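Local coordinates for protein catechol 2,3-dioxygenase (Pseudomonas sp. KL28, PDB 3HQ0) that probably catalyses the extradiol (meta) cleavage of catechol by dioxygen, giving 2-hydroxy-6-oxohexa-2,4-dienoate at a non-haem iron centre, at residues L152-L157 against L214-F219; G253-A258 against R265-M270; G10-R15 against D67-K72. All blocks are in the same frame, centred on the assembly; numbering follows the deposited sequence.

In the fold
Interactions 1 and 2 belong to one sheet and share the iron. His154, His216 and Glu267 reach the metal from three strands adjacent in that sheet. Two of these, 213-220 and 265-270, are joined by probable hydrogen bonds from Phe219 N to Glu267 O (2.6 Å) and from Glu267 N to Cys217 O (2.8 Å). Interaction 3 lies in the N-terminal sheet, packed against the Cys155 and Cys217 side of interaction 1, the side away from the histidine ligands, centres about 10 Å apart. There Cys155 SG meets Phe69 CD2 at 3.7 Å, and Cys217 SG meets Ala12 CB at 3.8 Å. Interactions 2 and 3 do not touch; their nearest atoms are about 7 Å apart.

Interaction 1 of 3, residues L152-L157 against L214-F219; sequences LDHCLL and LHHCSF. With FE (Fe (III) ion), chain E.
His154 and His216, the two histidines of a facial triad completed by one carboxylate, sit on adjacent antiparallel strands in the C-terminal half of this vicinal oxygen chelate fold. The iron lies 2.2 Å from His154 NE2 and 2.4 Å from His216 NE2, and Glu267 supplies the carboxylate. The two imidazoles meet rim to rim, their planes 82° apart, neither covering the other. With chi1 at 65°, CG of His154 stands between its backbone N and carbonyl carbon, and the ring leans over the partner strand, where Ser218 CB lies over one face, 3.5 Å from the ring centroid and offset toward the rim. A second hold comes from Asp153: ND1 of His154 donates in its ring plane to the anti lone pair of Asp153 OD2, 2.8 Å away, which fixes the ring's rotation. OD1 of that aspartate bonds to Gln151, and the Ser218 hydroxyl bonds to Glu267 OE1, making both residues second-shell supports of the site.

Further along, His215 and His216 both face Leu156 in a classic beta bulge. Leu156 O accepts from His215 N at 3.0 Å and only weakly from His216 N. The leucine touches both histidines: CB meets His216 CE1 at 3.5 Å, while CD2 runs alongside His215 and reaches its CB at 3.5 Å.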
loop_
_atom_site.group_PDB
_atom_site.type_symbol
_atom_site.label_atom_id
_atom_site.label_comp_id
_atom_site.label_asym_id
_atom_site.label_seq_id
_atom_site.Cartn_x
_atom_site.Cartn_y
_atom_site.Cartn_z
ATOM N N LEU A 152 -2.166 21.690 -1.200
ATOM C CA LEU A 152 -1.914 22.391 0.051
ATOM C C LEU A 152 -3.164 21.996 0.805
ATOM O O LEU A 152 -4.262 22.442 0.471
ATOM C CB LEU A 152 -1.899 23.903 -0.157
ATOM C CG LEU A 152 -1.972 24.723 1.134
ATOM C CD1 LEU A 152 -0.687 24.544 1.932
ATOM C CD2 LEU A 152 -2.189 26.201 0.799
ATOM N N ASP A 153 -3.005 21.143 1.805
ATOM C CA ASP A 153 -4.153 20.627 2.538
ATOM C C ASP A 153 -4.721 21.548 3.606
ATOM O O ASP A 153 -5.934 21.729 3.701
ATOM C CB ASP A 153 -3.781 19.285 3.160
ATOM C CG ASP A 153 -4.981 18.448 3.475
ATOM O OD1 ASP A 153 -5.515 17.801 2.542
ATOM O OD2 ASP A 153 -5.400 18.454 4.647
ATOM N N HIS A 154 -3.844 22.118 4.419
ATOM C CA HIS A 154 -4.268 23.016 5.492
ATOM C C HIS A 154 -3.027 23.499 6.204
ATOM O O HIS A 154 -1.907 23.298 5.735
ATOM C CB HIS A 154 -5.156 22.276 6.511
ATOM C CG HIS A 154 -4.436 21.195 7.264
ATOM N ND1 HIS A 154 -4.309 19.907 6.783
ATOM C CD2 HIS A 154 -3.713 21.235 8.409
ATOM C CE1 HIS A 154 -3.539 19.207 7.592
ATOM N NE2 HIS A 154 -3.161 19.990 8.586
ATOM N N CYS A 155 -3.232 24.153 7.334
ATOM C CA CYS A 155 -2.133 24.608 8.163
ATOM C C CYS A 155 -2.666 24.560 9.591
ATOM O O CYS A 155 -3.874 24.409 9.807
ATOM C CB CYS A 155 -1.684 26.031 7.782
ATOM S SG CYS A 155 -2.779 27.368 8.277
ATOM N N LEU A 156 -1.774 24.625 10.569
ATOM C CA LEU A 156 -2.201 24.610 11.957
ATOM C C LEU A 156 -1.500 25.786 12.601
ATOM O O LEU A 156 -0.272 25.826 12.658
ATOM C CB LEU A 156 -1.812 23.294 12.641
ATOM C CG LEU A 156 -2.316 23.151 14.085
ATOM C CD1 LEU A 156 -2.402 21.686 14.472
ATOM C CD2 LEU A 156 -1.398 23.897 15.023
ATOM N N LEU A 157 -2.284 26.754 13.066
ATOM C CA LEU A 157 -1.716 27.952 13.666
ATOM C C LEU A 157 -1.798 27.976 15.186
ATOM O O LEU A 157 -2.737 27.438 15.781
ATOM C CB LEU A 157 -2.405 29.202 13.104
ATOM C CG LEU A 157 -2.534 29.374 11.589
ATOM C CD1 LEU A 157 -1.176 29.166 10.907
ATOM C CD2 LEU A 157 -3.560 28.388 11.072
ATOM N N LEU A 214 3.213 29.970 13.530
ATOM C CA LEU A 214 2.915 28.961 12.518
ATOM C C LEU A 214 3.475 27.620 12.982
ATOM O O LEU A 214 4.696 27.467 13.128
ATOM C CB LEU A 214 3.548 29.354 11.176
ATOM C CG LEU A 214 3.473 28.461 9.914
ATOM C CD1 LEU A 214 4.777 27.697 9.762
ATOM C CD2 LEU A 214 2.274 27.525 9.959
ATOM N N HIS A 215 2.596 26.657 13.252
ATOM C CA HIS A 215 3.073 25.344 13.659
ATOM C C HIS A 215 3.522 24.657 12.373
ATOM O O HIS A 215 4.678 24.261 12.248
ATOM C CB HIS A 215 1.972 24.525 14.328
ATOM C CG HIS A 215 2.441 23.199 14.842
ATOM N ND1 HIS A 215 3.211 23.071 15.977
ATOM C CD2 HIS A 215 2.266 21.945 14.365
ATOM C CE1 HIS A 215 3.490 21.796 16.179
ATOM N NE2 HIS A 215 2.928 21.090 15.214
ATOM N N HIS A 216 2.603 24.519 11.418
ATOM C CA HIS A 216 2.952 23.903 10.142
ATOM C C HIS A 216 1.933 24.095 9.039
ATOM O O HIS A 216 0.754 24.355 9.290
ATOM C CB HIS A 216 3.176 22.384 10.297
ATOM C CG HIS A 216 1.922 21.598 10.530
ATOM N ND1 HIS A 216 1.394 21.386 11.786
ATOM C CD2 HIS A 216 1.079 20.987 9.662
ATOM C CE1 HIS A 216 0.281 20.681 11.684
ATOM N NE2 HIS A 216 0.067 20.427 10.405
ATOM N N CYS A 217 2.418 23.965 7.811
ATOM C CA CYS A 217 1.575 24.002 6.623
ATOM C C CYS A 217 1.547 22.531 6.227
ATOM O O CYS A 217 2.543 21.827 6.426
ATOM C CB CYS A 217 2.216 24.834 5.520
ATOM S SG CYS A 217 1.897 26.587 5.714
ATOM N N SER A 218 0.436 22.052 5.679
ATOM C CA SER A 218 0.361 20.636 5.331
ATOM C C SER A 218 0.113 20.306 3.874
ATOM O O SER A 218 -0.635 21.002 3.181
ATOM C CB SER A 218 -0.702 19.943 6.191
ATOM O OG SER A 218 -0.849 18.589 5.800
ATOM N N PHE A 219 0.741 19.218 3.428
ATOM C CA PHE A 219 0.620 18.747 2.052
ATOM C C PHE A 219 0.135 17.300 1.982
ATOM O O PHE A 219 0.684 16.408 2.632
ATOM C CB PHE A 219 1.963 18.904 1.329
ATOM C CG PHE A 219 2.421 20.328 1.233
ATOM C CD1 PHE A 219 3.081 20.932 2.292
ATOM C CD2 PHE A 219 2.128 21.090 0.099
ATOM C CE1 PHE A 219 3.448 22.283 2.234
ATOM C CE2 PHE A 219 2.485 22.435 0.028
ATOM C CZ PHE A 219 3.149 23.035 1.099
HETATM FE FE FE E . -1.762 18.930 9.859
#

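Interaction 2 of 3, residues G253-A258 against R265-M270. With FE (Fe (III) ion), chain E.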
loop_
_atom_site.group_PDB
_atom_site.type_symbol
_atom_site.label_atom_id
_atom_site.label_comp_id
_atom_site.label_asym_id
_atom_site.label_seq_id
_atom_site.Cartn_x
_atom_site.Cartn_y
_atom_site.Cartn_z
ATOM N N GLY A 253 -4.872 10.491 10.543
ATOM C CA GLY A 253 -3.851 10.644 9.525
ATOM C C GLY A 253 -2.516 9.981 9.804
ATOM O O GLY A 253 -2.071 9.891 10.946
ATOM N N CYS A 254 -1.885 9.504 8.736
ATOM C CA CYS A 254 -0.576 8.861 8.791
ATOM C C CYS A 254 0.319 9.919 8.164
ATOM O O CYS A 254 0.229 10.209 6.966
ATOM C CB CYS A 254 -0.633 7.577 7.985
ATOM S SG CYS A 254 -1.954 6.517 8.621
ATOM N N THR A 255 1.192 10.484 8.986
ATOM C CA THR A 255 1.994 11.617 8.559
ATOM C C THR A 255 3.430 11.703 9.066
ATOM O O THR A 255 3.867 10.917 9.908
ATOM C CB THR A 255 1.243 12.882 9.015
ATOM O OG1 THR A 255 2.037 14.056 8.807
ATOM C CG2 THR A 255 0.900 12.746 10.499
ATOM N N ILE A 256 4.140 12.699 8.541
ATOM C CA ILE A 256 5.517 12.995 8.914
ATOM C C ILE A 256 5.634 14.511 9.057
ATOM O O ILE A 256 5.196 15.244 8.177
ATOM C CB ILE A 256 6.511 12.580 7.812
ATOM C CG1 ILE A 256 6.469 11.071 7.596
ATOM C CG2 ILE A 256 7.917 13.030 8.189
ATOM C CD1 ILE A 256 7.399 10.610 6.495
ATOM N N TYR A 257 6.190 14.978 10.170
ATOM C CA TYR A 257 6.414 16.406 10.364
ATOM C C TYR A 257 7.896 16.636 10.123
ATOM O O TYR A 257 8.735 15.947 10.704
ATOM C CB TYR A 257 6.100 16.853 11.793
ATOM C CG TYR A 257 4.641 17.095 12.102
ATOM C CD1 TYR A 257 3.667 17.039 11.103
ATOM C CD2 TYR A 257 4.233 17.378 13.406
ATOM C CE1 TYR A 257 2.327 17.255 11.395
ATOM C CE2 TYR A 257 2.895 17.598 13.707
ATOM C CZ TYR A 257 1.946 17.533 12.694
ATOM O OH TYR A 257 0.618 17.736 12.991
ATOM N N ALA A 258 8.229 17.590 9.263
ATOM C CA ALA A 258 9.633 17.884 9.006
ATOM C C ALA A 258 9.818 19.388 8.868
ATOM O O ALA A 258 8.842 20.140 8.779
ATOM C CB ALA A 258 10.114 17.167 7.753
ATOM N N ARG A 265 8.117 24.360 9.735
ATOM C CA ARG A 265 7.660 22.974 9.775
ATOM C C ARG A 265 6.527 22.752 8.770
ATOM O O ARG A 265 5.619 23.573 8.644
ATOM C CB ARG A 265 7.168 22.603 11.177
ATOM C CG ARG A 265 6.656 21.176 11.270
ATOM C CD ARG A 265 5.847 20.908 12.530
ATOM N NE ARG A 265 6.647 20.791 13.748
ATOM C CZ ARG A 265 6.677 21.697 14.723
ATOM N NH1 ARG A 265 5.956 22.807 14.629
ATOM N NH2 ARG A 265 7.413 21.483 15.809
ATOM N N PHE A 266 6.598 21.653 8.033
ATOM C CA PHE A 266 5.551 21.325 7.082
ATOM C C PHE A 266 5.165 19.872 7.326
ATOM O O PHE A 266 5.895 19.142 7.998
ATOM C CB PHE A 266 6.043 21.516 5.644
ATOM C CG PHE A 266 7.186 20.614 5.274
ATOM C CD1 PHE A 266 6.958 19.418 4.603
ATOM C CD2 PHE A 266 8.492 20.961 5.602
ATOM C CE1 PHE A 266 8.026 18.578 4.263
ATOM C CE2 PHE A 266 9.556 20.133 5.268
ATOM C CZ PHE A 266 9.322 18.941 4.597
ATOM N N GLU A 267 4.016 19.462 6.802
ATOM C CA GLU A 267 3.560 18.083 6.973
ATOM C C GLU A 267 3.237 17.424 5.638
ATOM O O GLU A 267 2.717 18.069 4.732
ATOM C CB GLU A 267 2.308 18.032 7.861
ATOM C CG GLU A 267 1.508 16.723 7.744
ATOM C CD GLU A 267 0.229 16.729 8.570
ATOM O OE1 GLU A 267 -0.497 17.732 8.529
ATOM O OE2 GLU A 267 -0.059 15.728 9.249
ATOM N N THR A 268 3.568 16.139 5.523
ATOM C CA THR A 268 3.255 15.364 4.325
ATOM C C THR A 268 2.484 14.167 4.886
ATOM O O THR A 268 3.064 13.335 5.580
ATOM C CB THR A 268 4.525 14.856 3.596
ATOM O OG1 THR A 268 5.271 13.993 4.464
ATOM C CG2 THR A 268 5.391 16.025 3.157
ATOM N N PHE A 269 1.184 14.099 4.600
ATOM C CA PHE A 269 0.345 13.024 5.113
ATOM C C PHE A 269 -0.675 12.520 4.105
ATOM O O PHE A 269 -0.757 12.999 2.970
ATOM C CB PHE A 269 -0.431 13.509 6.337
ATOM C CG PHE A 269 -1.673 14.288 5.982
ATOM C CD1 PHE A 269 -1.578 15.541 5.380
ATOM C CD2 PHE A 269 -2.939 13.740 6.192
ATOM C CE1 PHE A 269 -2.729 16.238 4.988
ATOM C CE2 PHE A 269 -4.094 14.430 5.803
ATOM C CZ PHE A 269 -3.984 15.679 5.200
ATOM N N MET A 270 -1.457 11.546 4.556
ATOM C CA MET A 270 -2.533 10.961 3.774
ATOM C C MET A 270 -3.417 10.224 4.775
ATOM O O MET A 270 -2.941 9.791 5.823
ATOM C CB MET A 270 -1.979 10.010 2.708
ATOM C CG MET A 270 -1.704 8.596 3.159
ATOM S SD MET A 270 -3.193 7.591 3.142
ATOM C CE MET A 270 -3.877 7.990 1.526
HETATM FE FE FE E . -1.762 18.930 9.859
#
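Strands 254-258 and 265-270 form an antiparallel hairpin, 166° between directions, with hydrogen-bonded pairs at Cys254-Met270, Ile256-Thr268 and Ala258-Phe266, each closed by two backbone bonds. Between them, Thr255-Phe269 and Tyr257-Glu267 are non-hydrogen-bonded pairs whose side chains rise on the iron-facing side.

Glu267 is the carboxylate of the facial triad. Its CG is anti to the backbone N (chi1 162°) and the chain continues extended, which carries OE1 to 2.2 Å from the iron. Thr255 crosses it at about a right angle, and its OG1 donates to the anti lone pair of Glu267 OE2 at 2.7 Å. Next to this pair the packing is tight, with Thr255 CB only 3.2 Å from Phe269 CB. Tyr257, directly across from Glu267 in the same non-hydrogen-bonded pair, flanks it: CE1 of its ring comes to 3.6 Å from Glu267 OE2, ring and carboxylate planes turned 72° apart, and Glu267 CG lies at the ring edge. The tyrosine ring also meets that of His216, and its hydroxyl bonds to Asp294. Arg265 CD lies 4.0 Å from Tyr257 CD2; beyond it the chain bends at chi3, and NE forms a salt bridge with Asp242.

On the other side, packed against helix 224-236, Ala258 CB touches Phe266 CZ at 3.7 Å. Thr268 OG1 is buried there without a polar partner and lies 3.8 Å from Ile256 CB.

Glu267 thus gives the metal one oxygen and the hairpin the other. Gripping OE2 with Thr255 restrains the rotation of the carboxylate and is consistent with holding it as a one-oxygen ligand.

Interaction 3 of 3, residues G10-R15 against D67-K72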
loop_
_atom_site.group_PDB
_atom_site.type_symbol
_atom_site.label_atom_id
_atom_site.label_comp_id
_atom_site.label_asym_id
_atom_site.label_seq_id
_atom_site.Cartn_x
_atom_site.Cartn_y
_atom_site.Cartn_z
ATOM N N GLY A 10 -6.078 28.386 -0.256
ATOM C CA GLY A 10 -5.632 28.875 -1.554
ATOM C C GLY A 10 -4.137 29.100 -1.637
ATOM O O GLY A 10 -3.499 28.778 -2.642
ATOM N N HIS A 11 -3.576 29.680 -0.589
ATOM C CA HIS A 11 -2.144 29.898 -0.551
ATOM C C HIS A 11 -1.644 30.252 0.834
ATOM O O HIS A 11 -2.397 30.701 1.703
ATOM C CB HIS A 11 -1.716 30.979 -1.569
ATOM C CG HIS A 11 -2.398 32.301 -1.394
ATOM N ND1 HIS A 11 -2.959 32.987 -2.449
ATOM C CD2 HIS A 11 -2.573 33.085 -0.302
ATOM C CE1 HIS A 11 -3.450 34.135 -2.016
ATOM N NE2 HIS A 11 -3.228 34.221 -0.717
ATOM N N ALA A 12 -0.358 30.009 1.032
ATOM C CA ALA A 12 0.309 30.314 2.288
ATOM C C ALA A 12 1.636 30.956 1.920
ATOM O O ALA A 12 2.415 30.378 1.160
ATOM C CB ALA A 12 0.556 29.042 3.076
ATOM N N GLN A 13 1.884 32.157 2.432
ATOM C CA GLN A 13 3.143 32.826 2.160
ATOM C C GLN A 13 3.975 32.667 3.408
ATOM O O GLN A 13 3.620 33.167 4.479
ATOM C CB GLN A 13 2.950 34.307 1.849
ATOM C CG GLN A 13 4.280 35.016 1.683
ATOM C CD GLN A 13 4.145 36.394 1.089
ATOM O OE1 GLN A 13 3.734 36.544 -0.057
ATOM N NE2 GLN A 13 4.498 37.413 1.869
ATOM N N VAL A 14 5.088 31.961 3.253
ATOM C CA VAL A 14 5.986 31.667 4.347
ATOM C C VAL A 14 7.311 32.386 4.161
ATOM O O VAL A 14 7.735 32.630 3.037
ATOM C CB VAL A 14 6.227 30.139 4.426
ATOM C CG1 VAL A 14 7.264 29.815 5.484
ATOM C CG2 VAL A 14 4.900 29.431 4.725
ATOM N N ARG A 15 7.949 32.712 5.276
ATOM C CA ARG A 15 9.229 33.410 5.278
ATOM C C ARG A 15 10.391 32.443 5.417
ATOM O O ARG A 15 10.408 31.614 6.324
ATOM C CB ARG A 15 9.302 34.392 6.446
ATOM C CG ARG A 15 8.206 35.433 6.501
ATOM C CD ARG A 15 8.556 36.480 7.540
ATOM N NE ARG A 15 8.523 35.949 8.900
ATOM C CZ ARG A 15 7.408 35.770 9.597
ATOM N NH1 ARG A 15 6.241 36.082 9.058
ATOM N NH2 ARG A 15 7.459 35.285 10.830
ATOM N N ASP A 67 3.456 34.620 6.753
ATOM C CA ASP A 67 3.028 35.995 6.533
ATOM C C ASP A 67 1.513 36.040 6.532
ATOM O O ASP A 67 0.909 36.874 7.201
ATOM C CB ASP A 67 3.551 36.528 5.197
ATOM C CG ASP A 67 5.025 36.848 5.237
ATOM O OD1 ASP A 67 5.539 37.145 6.343
ATOM O OD2 ASP A 67 5.663 36.825 4.157
ATOM N N PHE A 68 0.904 35.142 5.766
ATOM C CA PHE A 68 -0.550 35.063 5.680
ATOM C C PHE A 68 -1.016 33.755 5.039
ATOM O O PHE A 68 -0.251 33.076 4.350
ATOM C CB PHE A 68 -1.107 36.270 4.912
ATOM C CG PHE A 68 -0.568 36.423 3.512
ATOM C CD1 PHE A 68 -1.067 35.651 2.466
ATOM C CD2 PHE A 68 0.422 37.364 3.235
ATOM C CE1 PHE A 68 -0.594 35.815 1.165
ATOM C CE2 PHE A 68 0.904 37.537 1.935
ATOM C CZ PHE A 68 0.396 36.765 0.901
ATOM N N PHE A 69 -2.279 33.410 5.283
ATOM C CA PHE A 69 -2.875 32.192 4.754
ATOM C C PHE A 69 -4.199 32.584 4.110
ATOM O O PHE A 69 -5.065 33.178 4.764
ATOM C CB PHE A 69 -3.103 31.207 5.906
ATOM C CG PHE A 69 -3.403 29.798 5.465
ATOM C CD1 PHE A 69 -4.699 29.293 5.529
ATOM C CD2 PHE A 69 -2.388 28.980 4.986
ATOM C CE1 PHE A 69 -4.977 27.989 5.119
ATOM C CE2 PHE A 69 -2.656 27.674 4.573
ATOM C CZ PHE A 69 -3.950 27.180 4.639
ATOM N N GLY A 70 -4.356 32.257 2.832
ATOM C CA GLY A 70 -5.570 32.619 2.130
ATOM C C GLY A 70 -6.402 31.472 1.595
ATOM O O GLY A 70 -5.889 30.396 1.283
ATOM N N PHE A 71 -7.702 31.721 1.492
ATOM C CA PHE A 71 -8.652 30.747 0.988
ATOM C C PHE A 71 -9.254 31.247 -0.320
ATOM O O PHE A 71 -9.443 32.452 -0.514
ATOM C CB PHE A 71 -9.775 30.535 2.013
ATOM C CG PHE A 71 -9.315 29.903 3.302
ATOM C CD1 PHE A 71 -9.356 28.522 3.471
ATOM C CD2 PHE A 71 -8.835 30.688 4.343
ATOM C CE1 PHE A 71 -8.926 27.927 4.658
ATOM C CE2 PHE A 71 -8.400 30.110 5.537
ATOM C CZ PHE A 71 -8.446 28.717 5.695
ATOM N N LYS A 72 -9.549 30.317 -1.218
ATOM C CA LYS A 72 -10.169 30.669 -2.482
ATOM C C LYS A 72 -11.668 30.523 -2.278
ATOM O O LYS A 72 -12.123 29.558 -1.661
ATOM C CB LYS A 72 -9.701 29.728 -3.591
ATOM C CG LYS A 72 -9.985 30.242 -4.995
ATOM C CD LYS A 72 -11.357 29.871 -5.501
ATOM C CE LYS A 72 -11.585 30.455 -6.900
ATOM N NZ LYS A 72 -10.492 30.136 -7.880
#
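Strands 9-16 and 65-73 pair antiparallel in the middle of the N-terminal sheet, a buried structural contact that binds no metal: the side chain of Phe69, which faces the other sheet, is still about 10 Å from the iron. At one end the contact is charged. Asp67 takes Gln13 with one oxygen and Arg15 with the other. Gln13 CG is anti to its backbone N (chi1 175°) and the extended chain runs past the aspartate, where NE2 donates in its own amide plane to Asp67 OD2 at 2.6 Å. A bend at chi3 turns the guanidinium of Arg15 back onto Asp67, and NH1 makes a salt bridge of 3.0 Å to Asp67 OD1, which lies at the edge of the guanidinium, in its plane. Both donors meet the carboxylate on anti sides and well out of its plane. Arg59 is a further ionic partner of OD2, and Arg15 NE bonds to Thr63 O.

Two classic beta bulges bracket the pairing: Asp67 and Phe68 both face Gln13, and Gly10 and His11 both face Gly70. In vicinal oxygen chelate proteins these would be the leading strands of two βαβββ modules, joined side by side in one sheet.

On the face with Gln13, Phe68 meets two neighbours. Gln13 CB sits over its ring, 3.8 Å from the centroid, and His11 NE2 approaches the ring edge at CE1, 3.6 Å away, the planes 74° apart. Gly70 carries no side chain, and the His11 imidazole passes close over it, NE2 standing 4.0 Å from Gly70 CA and bonding onward to Glu119. On the opposite face Ala12 CB meets the edge of the Phe69 ring, 3.5 Å from CD2.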